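Local coordinates for endo-1,4-beta-xylanase (Uncultured bacterium, PDB 7AX7), which removes acetyl groups from acetylated xylan with the help of bound cobalt, as the carbohydrate esterase family 4 domain of a multidomain xylanase, at residues 26-31 and 167-172; 79-84 and 112-117; 86-89 and 93-96; 124-129 and 134-139. All coordinates share one frame; numbering follows the deposited sequence.

From the N terminus, contact 1 opens near the C-terminal end of helix 16-28 and closes far along the chain on helix 159-174, so the other three all lie within its span. Contact 2 opens next, on helix 74-92, and closes at 112-117, just before strand 118-123. Contact 3 falls inside that loop and uses the last turns of the same helix; the two touch where Tyr116 meets the carbonyl of Val96. Contact 4 follows in series, tying the loop after strand 118-123 to helix 133-143. That helix packs against helix 159-174, so contacts 1 and 4 touch, whereas contacts 2 and 3 lie across the chain's centre from contact 4.

Contact 1 of 4, residues 26-31 and 167-172; sequences ERYGVK and QIIEGL
The ring of Tyr28 carries the branched side chain of Ile169 over one face and a water at its edge, in the ring plane. These residues join two outer helices of a NodB-type polysaccharide deacetylase fold, a distorted beta/alpha barrel: Tyr28 stands near the C-terminal end of helix 16-28, and Ile169 lies in the C-terminal half of helix 159-174. The touching branch is the gamma methyl, with Ile169 CG2 3.6 Å from Tyr28 CG and 3.7 Å from Tyr28 CB, so it sits over the root of the ring and not over its hydroxyl end. It reaches there because CG2 lies anti to the N of Ile169 itself, with CG1 beside that N (chi1 -68°). The same methyl meets Val30, whose CG2 is 3.8 Å from Ile169 CG2 as the two side chains pass alongside, pointing opposite ways. Beta-branched residues suit this site, since each offers a methyl close to its backbone. Phe179 of strand 177-179 touches both Val30 and Ile169 and continues the apolar layer inward. Between Tyr28 and Val30 the chain turns through a Schellman motif in which Gly29 takes positive phi (64°), a conformation glycine accepts easily, and Gly29 N bonds back to Glu26 O at 3.1 Å. At the outer rim one water bridges the helices, 2.7 Å from Tyr28 OH and donating to Glu170 OE1 at 2.8 Å.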
loop_
_atom_site.group_PDB
_atom_site.type_symbol
_atom_site.label_atom_id
_atom_site.label_comp_id
_atom_site.label_asym_id
_atom_site.label_seq_id
_atom_site.Cartn_x
_atom_site.Cartn_y
_atom_site.Cartn_z
ATOM N N GLU A 26 10.966 11.181 -0.890
ATOM C CA GLU A 26 11.519 12.181 -1.801
ATOM C C GLU A 26 13.027 12.300 -1.633
ATOM O O GLU A 26 13.765 12.403 -2.623
ATOM C CB GLU A 26 10.849 13.535 -1.569
ATOM C CG GLU A 26 11.346 14.660 -2.476
ATOM C CD GLU A 26 10.599 15.971 -2.233
ATOM O OE1 GLU A 26 10.124 16.183 -1.094
ATOM O OE2 GLU A 26 10.483 16.786 -3.177
ATOM N N ARG A 27 13.501 12.290 -0.384
ATOM C CA ARG A 27 14.930 12.430 -0.119
ATOM C C ARG A 27 15.726 11.349 -0.836
ATOM O O ARG A 27 16.785 11.624 -1.406
ATOM C CB ARG A 27 15.170 12.389 1.396
ATOM C CG ARG A 27 16.610 12.566 1.880
ATOM C CD ARG A 27 16.719 12.179 3.372
ATOM N NE ARG A 27 15.631 12.764 4.158
ATOM C CZ ARG A 27 15.164 12.278 5.306
ATOM N NH1 ARG A 27 15.673 11.172 5.848
ATOM N NH2 ARG A 27 14.171 12.905 5.914
ATOM N N TYR A 28 15.227 10.108 -0.821
ATOM C CA TYR A 28 15.898 8.968 -1.441
ATOM C C TYR A 28 15.473 8.717 -2.889
ATOM O O TYR A 28 15.957 7.758 -3.503
ATOM C CB TYR A 28 15.655 7.702 -0.601
ATOM C CG TYR A 28 16.462 7.672 0.682
ATOM C CD1 TYR A 28 17.792 7.240 0.687
ATOM C CD2 TYR A 28 15.905 8.099 1.882
ATOM C CE1 TYR A 28 18.538 7.221 1.868
ATOM C CE2 TYR A 28 16.640 8.086 3.062
ATOM C CZ TYR A 28 17.948 7.653 3.050
ATOM O OH TYR A 28 18.657 7.646 4.232
ATOM N N GLY A 29 14.587 9.536 -3.449
ATOM C CA GLY A 29 14.166 9.318 -4.828
ATOM C C GLY A 29 13.434 8.009 -5.033
ATOM O O GLY A 29 13.623 7.341 -6.059
ATOM N N VAL A 30 12.587 7.634 -4.082
ATOM C CA VAL A 30 11.927 6.336 -4.056
ATOM C C VAL A 30 10.424 6.540 -4.185
ATOM O O VAL A 30 9.858 7.465 -3.593
ATOM C CB VAL A 30 12.273 5.574 -2.758
ATOM C CG1 VAL A 30 11.379 4.372 -2.586
ATOM C CG2 VAL A 30 13.751 5.161 -2.771
ATOM N N LYS A 31 9.780 5.681 -4.962
ATOM C CA LYS A 31 8.328 5.679 -5.070
ATOM C C LYS A 31 7.746 4.544 -4.231
ATOM O O LYS A 31 8.410 3.540 -3.965
ATOM C CB LYS A 31 7.895 5.541 -6.531
ATOM C CG LYS A 31 8.190 6.785 -7.368
ATOM C CD LYS A 31 7.918 6.555 -8.850
ATOM C CE LYS A 31 8.890 5.549 -9.457
ATOM N NZ LYS A 31 8.595 5.384 -10.904
ATOM N N GLN A 167 16.574 3.693 7.294
ATOM C CA GLN A 167 17.409 2.490 7.297
ATOM C C GLN A 167 16.887 1.453 6.314
ATOM O O GLN A 167 17.671 0.736 5.681
ATOM C CB GLN A 167 17.474 1.868 8.694
ATOM C CG GLN A 167 18.311 2.619 9.728
ATOM C CD GLN A 167 18.144 2.045 11.147
ATOM O OE1 GLN A 167 17.433 2.614 11.979
ATOM N NE2 GLN A 167 18.802 0.920 11.417
ATOM N N ILE A 168 15.565 1.317 6.217
ATOM C CA ILE A 168 14.990 0.328 5.310
ATOM C C ILE A 168 15.385 0.635 3.869
ATOM O O ILE A 168 15.857 -0.244 3.141
ATOM C CB ILE A 168 13.459 0.257 5.474
ATOM C CG1 ILE A 168 13.090 -0.294 6.860
ATOM C CG2 ILE A 168 12.841 -0.626 4.348
ATOM C CD1 ILE A 168 11.600 -0.139 7.220
ATOM N N ILE A 169 15.206 1.888 3.438
ATOM C CA ILE A 169 15.517 2.246 2.053
ATOM C C ILE A 169 17.010 2.097 1.793
ATOM O O ILE A 169 17.435 1.441 0.832
ATOM C CB ILE A 169 15.037 3.676 1.742
ATOM C CG1 ILE A 169 13.507 3.742 1.746
ATOM C CG2 ILE A 169 15.618 4.172 0.400
ATOM C CD1 ILE A 169 12.978 5.139 1.730
ATOM N N GLU A 170 17.827 2.712 2.649
ATOM C CA GLU A 170 19.272 2.632 2.496
ATOM C C GLU A 170 19.736 1.185 2.446
ATOM O O GLU A 170 20.620 0.837 1.651
ATOM C CB GLU A 170 19.956 3.369 3.648
ATOM C CG GLU A 170 21.467 3.462 3.520
ATOM C CD GLU A 170 22.138 3.751 4.843
ATOM O OE1 GLU A 170 22.002 4.884 5.342
ATOM O OE2 GLU A 170 22.787 2.834 5.390
ATOM N N GLY A 171 19.149 0.327 3.290
ATOM C CA GLY A 171 19.598 -1.054 3.366
ATOM C C GLY A 171 19.202 -1.870 2.151
ATOM O O GLY A 171 19.965 -2.722 1.685
ATOM N N LEU A 172 18.006 -1.622 1.615
ATOM C CA LEU A 172 17.576 -2.388 0.451
ATOM C C LEU A 172 18.361 -1.979 -0.794
ATOM O O LEU A 172 18.727 -2.834 -1.611
ATOM C CB LEU A 172 16.064 -2.231 0.254
ATOM C CG LEU A 172 15.224 -2.955 1.327
ATOM C CD1 LEU A 172 13.748 -2.648 1.193
ATOM C CD2 LEU A 172 15.460 -4.451 1.279
HETATM O O HOH W 1 21.318 7.266 4.019
#

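Contact 2 of 4, residues 79-84 and 112-117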
loop_
_atom_site.group_PDB
_atom_site.type_symbol
_atom_site.label_atom_id
_atom_site.label_comp_id
_atom_site.label_asym_id
_atom_site.label_seq_id
_atom_site.Cartn_x
_atom_site.Cartn_y
_atom_site.Cartn_z
ATOM N N ASN A 79 -20.359 -0.854 -2.757
ATOM C CA ASN A 79 -20.416 0.581 -2.493
ATOM C C ASN A 79 -19.099 1.089 -1.916
ATOM O O ASN A 79 -18.584 2.128 -2.344
ATOM C CB ASN A 79 -21.573 0.911 -1.547
ATOM C CG ASN A 79 -22.925 0.729 -2.198
ATOM O OD1 ASN A 79 -23.021 0.594 -3.418
ATOM N ND2 ASN A 79 -23.986 0.726 -1.385
ATOM N N GLU A 80 -18.539 0.368 -0.939
ATOM C CA GLU A 80 -17.255 0.772 -0.371
ATOM C C GLU A 80 -16.196 0.933 -1.462
ATOM O O GLU A 80 -15.480 1.937 -1.507
ATOM C CB GLU A 80 -16.800 -0.239 0.682
ATOM C CG GLU A 80 -17.632 -0.224 1.964
ATOM C CD GLU A 80 -16.877 0.316 3.166
ATOM O OE1 GLU A 80 -15.632 0.413 3.119
ATOM O OE2 GLU A 80 -17.535 0.636 4.173
ATOM N N MET A 81 -16.095 -0.046 -2.365
ATOM C CA MET A 81 -15.080 0.017 -3.416
ATOM C C MET A 81 -15.342 1.176 -4.377
ATOM O O MET A 81 -14.442 1.980 -4.664
ATOM C CB MET A 81 -15.031 -1.311 -4.167
ATOM C CG MET A 81 -14.735 -2.514 -3.273
ATOM S SD MET A 81 -13.174 -2.345 -2.388
ATOM C CE MET A 81 -12.067 -2.289 -3.817
ATOM N N GLU A 82 -16.569 1.283 -4.885
ATOM C CA GLU A 82 -16.885 2.358 -5.825
ATOM C C GLU A 82 -16.654 3.735 -5.207
ATOM O O GLU A 82 -16.078 4.622 -5.845
ATOM C CB GLU A 82 -18.327 2.219 -6.309
ATOM C CG GLU A 82 -18.547 0.942 -7.103
ATOM C CD GLU A 82 -20.013 0.597 -7.297
ATOM O OE1 GLU A 82 -20.872 1.489 -7.112
ATOM O OE2 GLU A 82 -20.297 -0.577 -7.632
ATOM N N TRP A 83 -17.108 3.940 -3.972
ATOM C CA TRP A 83 -16.922 5.243 -3.345
ATOM C C TRP A 83 -15.449 5.556 -3.118
ATOM O O TRP A 83 -15.052 6.722 -3.196
ATOM C CB TRP A 83 -17.676 5.305 -2.025
ATOM C CG TRP A 83 -19.148 5.160 -2.190
ATOM C CD1 TRP A 83 -19.886 5.479 -3.294
ATOM C CD2 TRP A 83 -20.064 4.617 -1.234
ATOM N NE1 TRP A 83 -21.210 5.186 -3.077
ATOM C CE2 TRP A 83 -21.350 4.653 -1.822
ATOM C CE3 TRP A 83 -19.925 4.105 0.066
ATOM C CZ2 TRP A 83 -22.491 4.190 -1.160
ATOM C CZ3 TRP A 83 -21.065 3.648 0.728
ATOM C CH2 TRP A 83 -22.329 3.698 0.112
ATOM N N THR A 84 -14.624 4.542 -2.834
ATOM C CA THR A 84 -13.206 4.807 -2.622
ATOM C C THR A 84 -12.519 5.173 -3.931
ATOM O O THR A 84 -11.751 6.141 -3.990
ATOM C CB THR A 84 -12.530 3.597 -1.971
ATOM O OG1 THR A 84 -13.122 3.362 -0.689
ATOM C CG2 THR A 84 -11.024 3.851 -1.797
ATOM N N GLN A 112 -15.929 -12.347 -4.729
ATOM C CA GLN A 112 -16.974 -12.326 -5.747
ATOM C C GLN A 112 -17.401 -10.909 -6.120
ATOM O O GLN A 112 -18.004 -10.714 -7.183
ATOM C CB GLN A 112 -18.206 -13.109 -5.261
ATOM C CG GLN A 112 -17.973 -14.609 -5.018
ATOM C CD GLN A 112 -19.083 -15.267 -4.192
ATOM O OE1 GLN A 112 -20.076 -14.631 -3.848
ATOM N NE2 GLN A 112 -18.908 -16.551 -3.869
ATOM N N ASN A 113 -17.127 -9.921 -5.268
ATOM C CA ASN A 113 -17.724 -8.603 -5.428
ATOM C C ASN A 113 -16.699 -7.483 -5.465
ATOM O O ASN A 113 -17.077 -6.317 -5.310
ATOM C CB ASN A 113 -18.743 -8.348 -4.315
ATOM C CG ASN A 113 -20.026 -9.133 -4.533
ATOM O OD1 ASN A 113 -20.804 -8.799 -5.416
ATOM N ND2 ASN A 113 -20.228 -10.200 -3.760
ATOM N N ILE A 114 -15.425 -7.803 -5.674
ATOM C CA ILE A 114 -14.356 -6.818 -5.797
ATOM C C ILE A 114 -13.619 -7.107 -7.099
ATOM O O ILE A 114 -13.132 -8.227 -7.308
ATOM C CB ILE A 114 -13.403 -6.844 -4.587
ATOM C CG1 ILE A 114 -14.180 -6.446 -3.323
ATOM C CG2 ILE A 114 -12.202 -5.921 -4.806
ATOM C CD1 ILE A 114 -13.373 -6.503 -2.051
ATOM N N ASP A 115 -13.553 -6.100 -7.969
ATOM C CA ASP A 115 -13.053 -6.211 -9.334
ATOM C C ASP A 115 -11.591 -5.813 -9.479
ATOM O O ASP A 115 -11.086 -5.743 -10.607
ATOM C CB ASP A 115 -13.918 -5.353 -10.263
ATOM C CG ASP A 115 -15.351 -5.843 -10.327
ATOM O OD1 ASP A 115 -15.536 -7.075 -10.382
ATOM O OD2 ASP A 115 -16.281 -5.007 -10.302
ATOM N N TYR A 116 -10.906 -5.536 -8.389
ATOM C CA TYR A 116 -9.493 -5.232 -8.456
ATOM C C TYR A 116 -8.673 -6.419 -7.973
ATOM O O TYR A 116 -9.148 -7.220 -7.159
ATOM C CB TYR A 116 -9.151 -4.005 -7.599
ATOM C CG TYR A 116 -9.892 -2.745 -7.972
ATOM C CD1 TYR A 116 -9.533 -2.014 -9.099
ATOM C CD2 TYR A 116 -10.933 -2.271 -7.183
ATOM C CE1 TYR A 116 -10.191 -0.854 -9.438
ATOM C CE2 TYR A 116 -11.603 -1.106 -7.512
ATOM C CZ TYR A 116 -11.228 -0.402 -8.635
ATOM O OH TYR A 116 -11.903 0.749 -8.965
ATOM N N PRO A 117 -7.433 -6.560 -8.444
ATOM C CA PRO A 117 -6.535 -7.557 -7.845
ATOM C C PRO A 117 -6.341 -7.288 -6.357
ATOM O O PRO A 117 -6.169 -6.141 -5.924
ATOM C CB PRO A 117 -5.225 -7.378 -8.624
ATOM C CG PRO A 117 -5.624 -6.679 -9.904
ATOM C CD PRO A 117 -6.789 -5.810 -9.540
#
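Met81 reaches out from helix 74-92 and lays its thioether chain over Ile114, ending with its methyl at the edge of the Tyr116 ring. The chain gets there by folding: after CG leaves beside the backbone N, chi2 (-58°) and chi3 (-62°) both turn the same way, curling SD and CE into a compact hook. Met81 CE lies near the ring plane, 3.6 Å from Tyr116 CD2, and the same methyl is 3.8 Å from Ile114 CG2. Lower down, Met81 CG passes Ile114 CG1 at 4.0 Å, the two side chains lying roughly perpendicular. A flexible, unbranched methionine suits this spot, where one residue must serve both a branched aliphatic group and an aromatic rim. The contact joins the helix to the chain segment that leads from helix 108-113 into strand 118-123 of the deacetylase barrel, and Phe99 touches both Met81 and Ile114 to extend the apolar cluster. One residue before Met81, Glu80 O accepts from Thr84 N and, at 2.9 Å, from Thr84 OG1, one donor on each side of the carbonyl plane. The Glu80 carboxylate bonds to Tyr64 N and Thr65 OG1, between the cobalt ligands His62 and His66 in sequence. The Tyr116 hydroxyl bonds to Ser85 OG, outside the two segments; between them there is no hydrogen bond, and the attraction rests on dispersion and close fit.

Contact 3 of 4, residues 86-89 and 93-96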
loop_
_atom_site.group_PDB
_atom_site.type_symbol
_atom_site.label_atom_id
_atom_site.label_comp_id
_atom_site.label_asym_id
_atom_site.label_seq_id
_atom_site.Cartn_x
_atom_site.Cartn_y
_atom_site.Cartn_z
ATOM N N SER A 86 -13.913 6.356 -6.709
ATOM C CA SER A 86 -14.370 7.628 -7.262
ATOM C C SER A 86 -13.890 8.812 -6.421
ATOM O O SER A 86 -13.622 9.887 -6.972
ATOM C CB SER A 86 -15.895 7.624 -7.420
ATOM O OG SER A 86 -16.544 7.339 -6.206
ATOM N N ALA A 87 -13.745 8.636 -5.101
ATOM C CA ALA A 87 -13.143 9.694 -4.287
ATOM C C ALA A 87 -11.710 9.992 -4.731
ATOM O O ALA A 87 -11.301 11.157 -4.804
ATOM C CB ALA A 87 -13.170 9.312 -2.805
ATOM N N ILE A 88 -10.934 8.952 -5.027
ATOM C CA ILE A 88 -9.553 9.150 -5.454
ATOM C C ILE A 88 -9.499 9.724 -6.870
ATOM O O ILE A 88 -8.693 10.620 -7.162
ATOM C CB ILE A 88 -8.780 7.828 -5.343
ATOM C CG1 ILE A 88 -8.639 7.431 -3.872
ATOM C CG2 ILE A 88 -7.427 7.946 -6.022
ATOM C CD1 ILE A 88 -8.153 6.007 -3.666
ATOM N N LYS A 89 -10.363 9.234 -7.766
ATOM C CA LYS A 89 -10.387 9.746 -9.134
ATOM C C LYS A 89 -10.847 11.197 -9.176
ATOM O O LYS A 89 -10.232 12.038 -9.848
ATOM C CB LYS A 89 -11.295 8.879 -10.002
ATOM C CG LYS A 89 -11.415 9.361 -11.449
ATOM C CD LYS A 89 -10.065 9.338 -12.154
ATOM C CE LYS A 89 -10.219 9.623 -13.644
ATOM N NZ LYS A 89 -8.896 9.635 -14.343
ATOM N N GLY A 93 -7.454 12.701 -9.650
ATOM C CA GLY A 93 -7.421 12.306 -11.049
ATOM C C GLY A 93 -6.743 10.992 -11.386
ATOM O O GLY A 93 -6.439 10.759 -12.558
ATOM N N VAL A 94 -6.510 10.108 -10.417
ATOM C CA VAL A 94 -5.845 8.844 -10.715
ATOM C C VAL A 94 -6.806 7.692 -10.488
ATOM O O VAL A 94 -7.752 7.775 -9.696
ATOM C CB VAL A 94 -4.548 8.624 -9.910
ATOM C CG1 VAL A 94 -3.589 9.776 -10.137
ATOM C CG2 VAL A 94 -4.850 8.421 -8.434
ATOM N N ASP A 95 -6.531 6.597 -11.192
ATOM C CA ASP A 95 -7.394 5.429 -11.241
ATOM C C ASP A 95 -6.819 4.327 -10.358
ATOM O O ASP A 95 -5.716 3.830 -10.610
ATOM C CB ASP A 95 -7.544 4.954 -12.686
ATOM C CG ASP A 95 -8.201 6.007 -13.576
ATOM O OD1 ASP A 95 -9.292 6.493 -13.208
ATOM O OD2 ASP A 95 -7.615 6.364 -14.618
ATOM N N VAL A 96 -7.565 3.959 -9.322
ATOM C CA VAL A 96 -7.191 2.817 -8.497
ATOM C C VAL A 96 -6.986 1.591 -9.380
ATOM O O VAL A 96 -7.775 1.323 -10.291
ATOM C CB VAL A 96 -8.273 2.585 -7.427
ATOM C CG1 VAL A 96 -8.164 1.192 -6.828
ATOM C CG2 VAL A 96 -8.159 3.659 -6.350
#
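The backbone of 86-89 is helical, and at Gly93 the chain leaves helix 74-92 and runs back alongside its last turns without regular structure of its own. Gly93 adopts positive phi (80°), which glycine takes without strain, and its N makes a weak bond to Lys89 O, 2.9 Å long but bent to 127° at the hydrogen. The returning chain then lies so close that Val94 O is 3.3 Å from Lys89 CA, a CA-H...O contact. On the inner side two apolar pairs form: Ile88 CG2 meets Val94 CG2 at 3.6 Å, and Ile88 CD1, reaching further, meets Val96 CG2 at 3.6 Å. The branched isoleucine thus spends one methyl on each valine. Leu59 of strand 58-61 touches both Ile88 and Val94, fastening this helix exit to the barrel of the deacetylase domain. On the outer side Lys89 bends at chi2 and then runs extended across Asp95. Its NZ donates to Gly93 O at 3.2 Å, coming from well above the carbonyl plane (65° out of it), and makes a salt bridge with Asp95 OD1 at 3.4 Å. A long lysine suits this position because its methylenes can lie along the returning backbone before the charge is delivered. With one ammonium group shared between a carbonyl and a carboxylate at an exposed rim, the polar half is probably modest in strength, while Ile88 and the valines supply a largely buried apolar half.

Contact 4 of 4, residues 124-129 and 134-139. Unlike the reference sequence in segment 124-129: Ser127 (reference Trp).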
loop_
_atom_site.group_PDB
_atom_site.type_symbol
_atom_site.label_atom_id
_atom_site.label_comp_id
_atom_site.label_asym_id
_atom_site.label_seq_id
_atom_site.Cartn_x
_atom_site.Cartn_y
_atom_site.Cartn_z
ATOM N N ILE A 124 5.227 -6.307 8.403
ATOM C CA ILE A 124 6.358 -6.060 9.287
ATOM C C ILE A 124 5.898 -5.704 10.693
ATOM O O ILE A 124 6.706 -5.261 11.509
ATOM C CB ILE A 124 7.304 -4.983 8.725
ATOM C CG1 ILE A 124 6.694 -3.598 8.873
ATOM C CG2 ILE A 124 7.652 -5.274 7.250
ATOM C CD1 ILE A 124 7.722 -2.481 8.765
ATOM N N ASN A 125 4.611 -5.895 10.994
ATOM C CA ASN A 125 4.056 -5.698 12.336
ATOM C C ASN A 125 4.298 -4.282 12.846
ATOM O O ASN A 125 4.593 -4.078 14.024
ATOM C CB ASN A 125 4.613 -6.720 13.339
ATOM C CG ASN A 125 4.701 -8.130 12.768
ATOM O OD1 ASN A 125 5.739 -8.788 12.886
ATOM N ND2 ASN A 125 3.614 -8.603 12.155
ATOM N N ASP A 126 4.159 -3.289 11.963
ATOM C CA ASP A 126 4.340 -1.889 12.338
ATOM C C ASP A 126 3.014 -1.198 12.637
ATOM O O ASP A 126 2.873 0.012 12.411
ATOM C CB ASP A 126 5.101 -1.129 11.254
ATOM C CG ASP A 126 4.237 -0.793 10.058
ATOM O OD1 ASP A 126 3.412 -1.640 9.663
ATOM O OD2 ASP A 126 4.371 0.325 9.526
ATOM N N SER A 127 2.026 -1.951 13.128
ATOM C CA SER A 127 0.788 -1.359 13.611
ATOM C C SER A 127 0.749 -1.247 15.132
ATOM O O SER A 127 -0.088 -0.511 15.662
ATOM C CB SER A 127 -0.425 -2.163 13.111
ATOM O OG SER A 127 -0.572 -3.400 13.792
ATOM N N GLU A 128 1.645 -1.935 15.833
ATOM C CA GLU A 128 1.701 -1.945 17.288
ATOM C C GLU A 128 2.942 -1.190 17.752
ATOM O O GLU A 128 4.050 -1.449 17.264
ATOM C CB GLU A 128 1.728 -3.383 17.810
ATOM C CG GLU A 128 1.448 -3.522 19.288
ATOM C CD GLU A 128 0.076 -4.111 19.558
ATOM O OE1 GLU A 128 -0.904 -3.337 19.635
ATOM O OE2 GLU A 128 -0.021 -5.352 19.674
ATOM N N ASN A 129 2.758 -0.272 18.705
ATOM C CA ASN A 129 3.878 0.531 19.188
ATOM C C ASN A 129 4.952 -0.327 19.848
ATOM O O ASN A 129 6.132 0.047 19.851
ATOM C CB ASN A 129 3.373 1.597 20.162
ATOM C CG ASN A 129 3.414 2.991 19.566
ATOM O OD1 ASN A 129 4.159 3.855 20.034
ATOM N ND2 ASN A 129 2.628 3.213 18.517
ATOM N N GLN A 134 13.806 -0.507 15.379
ATOM C CA GLN A 134 14.780 -1.442 14.809
ATOM C C GLN A 134 14.151 -2.792 14.458
ATOM O O GLN A 134 14.578 -3.441 13.494
ATOM C CB GLN A 134 15.947 -1.639 15.776
ATOM C CG GLN A 134 17.151 -2.300 15.137
ATOM C CD GLN A 134 17.751 -1.453 14.029
ATOM O OE1 GLN A 134 17.807 -0.227 14.132
ATOM N NE2 GLN A 134 18.174 -2.100 12.954
ATOM N N GLN A 135 13.151 -3.244 15.218
ATOM C CA GLN A 135 12.411 -4.426 14.782
ATOM C C GLN A 135 11.766 -4.183 13.421
ATOM O O GLN A 135 11.786 -5.059 12.546
ATOM C CB GLN A 135 11.345 -4.812 15.810
ATOM C CG GLN A 135 11.878 -5.497 17.069
ATOM C CD GLN A 135 10.763 -5.857 18.048
ATOM O OE1 GLN A 135 10.066 -4.984 18.568
ATOM N NE2 GLN A 135 10.588 -7.151 18.292
ATOM N N ARG A 136 11.190 -2.994 13.230
ATOM C CA ARG A 136 10.580 -2.660 11.946
ATOM C C ARG A 136 11.615 -2.692 10.829
ATOM O O ARG A 136 11.380 -3.276 9.764
ATOM C CB ARG A 136 9.896 -1.290 12.036
ATOM C CG ARG A 136 8.696 -1.313 12.973
ATOM C CD ARG A 136 8.125 0.062 13.281
ATOM N NE ARG A 136 7.205 -0.038 14.413
ATOM C CZ ARG A 136 6.067 0.641 14.540
ATOM N NH1 ARG A 136 5.676 1.491 13.595
ATOM N NH2 ARG A 136 5.311 0.457 15.620
ATOM N N VAL A 137 12.777 -2.077 11.064
ATOM C CA VAL A 137 13.866 -2.112 10.091
ATOM C C VAL A 137 14.201 -3.553 9.729
ATOM O O VAL A 137 14.222 -3.930 8.552
ATOM C CB VAL A 137 15.100 -1.370 10.644
ATOM C CG1 VAL A 137 16.331 -1.644 9.784
ATOM C CG2 VAL A 137 14.832 0.143 10.772
ATOM N N ASN A 138 14.465 -4.387 10.742
ATOM C CA ASN A 138 14.938 -5.743 10.472
ATOM C C ASN A 138 13.855 -6.596 9.814
ATOM O O ASN A 138 14.153 -7.418 8.942
ATOM C CB ASN A 138 15.444 -6.391 11.763
ATOM C CG ASN A 138 16.697 -5.709 12.297
ATOM O OD1 ASN A 138 17.425 -5.060 11.548
ATOM N ND2 ASN A 138 16.945 -5.845 13.589
ATOM N N ASN A 139 12.592 -6.407 10.203
ATOM C CA ASN A 139 11.520 -7.164 9.564
ATOM C C ASN A 139 11.407 -6.813 8.082
ATOM O O ASN A 139 11.204 -7.696 7.243
ATOM C CB ASN A 139 10.193 -6.922 10.291
ATOM C CG ASN A 139 10.168 -7.546 11.677
ATOM O OD1 ASN A 139 11.033 -8.359 12.016
ATOM N ND2 ASN A 139 9.175 -7.177 12.481
HETATM O O HOH W 2 8.411 -8.226 14.912
#
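Arg136 starts at CB, 4.1 Å from Ile124 CD1, and then passes over Asp126: its CD is 3.8 Å from Asp126 CB. The chain stays extended from CG to NE, which carries the guanidinium out from helix 133-143 across the loop. There its centre is covered on one face by Asp126 CA, 3.7 Å above the plane. At the edge, Arg136 NH2 gives a weak bond to Glu128 O, 2.8 Å long but strongly bent (118°). NE bonds to Thr131 O and NH1 to Thr161 OG1 and Asn158 OD1, so the flat group is gripped on several sides, a job that suits arginine, whose planar group carries N-H donors on three nitrogens. The loop follows strand 118-123 of the NodB-type barrel, and Asp126 in it bonds through OD1 to His153 ND1 and through OD2 to Thr161 OG1, consistent with the Asp–His pairing of family 4 esterases; its side chain is about 9 Å from the cobalt. One turn on from Arg136, Asn139 packs its CB 3.8 Å from Ile124 CB. Asn139 ND2 donates almost straight (171°) to Ile124 O at 3.3 Å, from above the carbonyl plane, and also gives a bond of 2.8 Å to a water that donates weakly to Asn125 OD1.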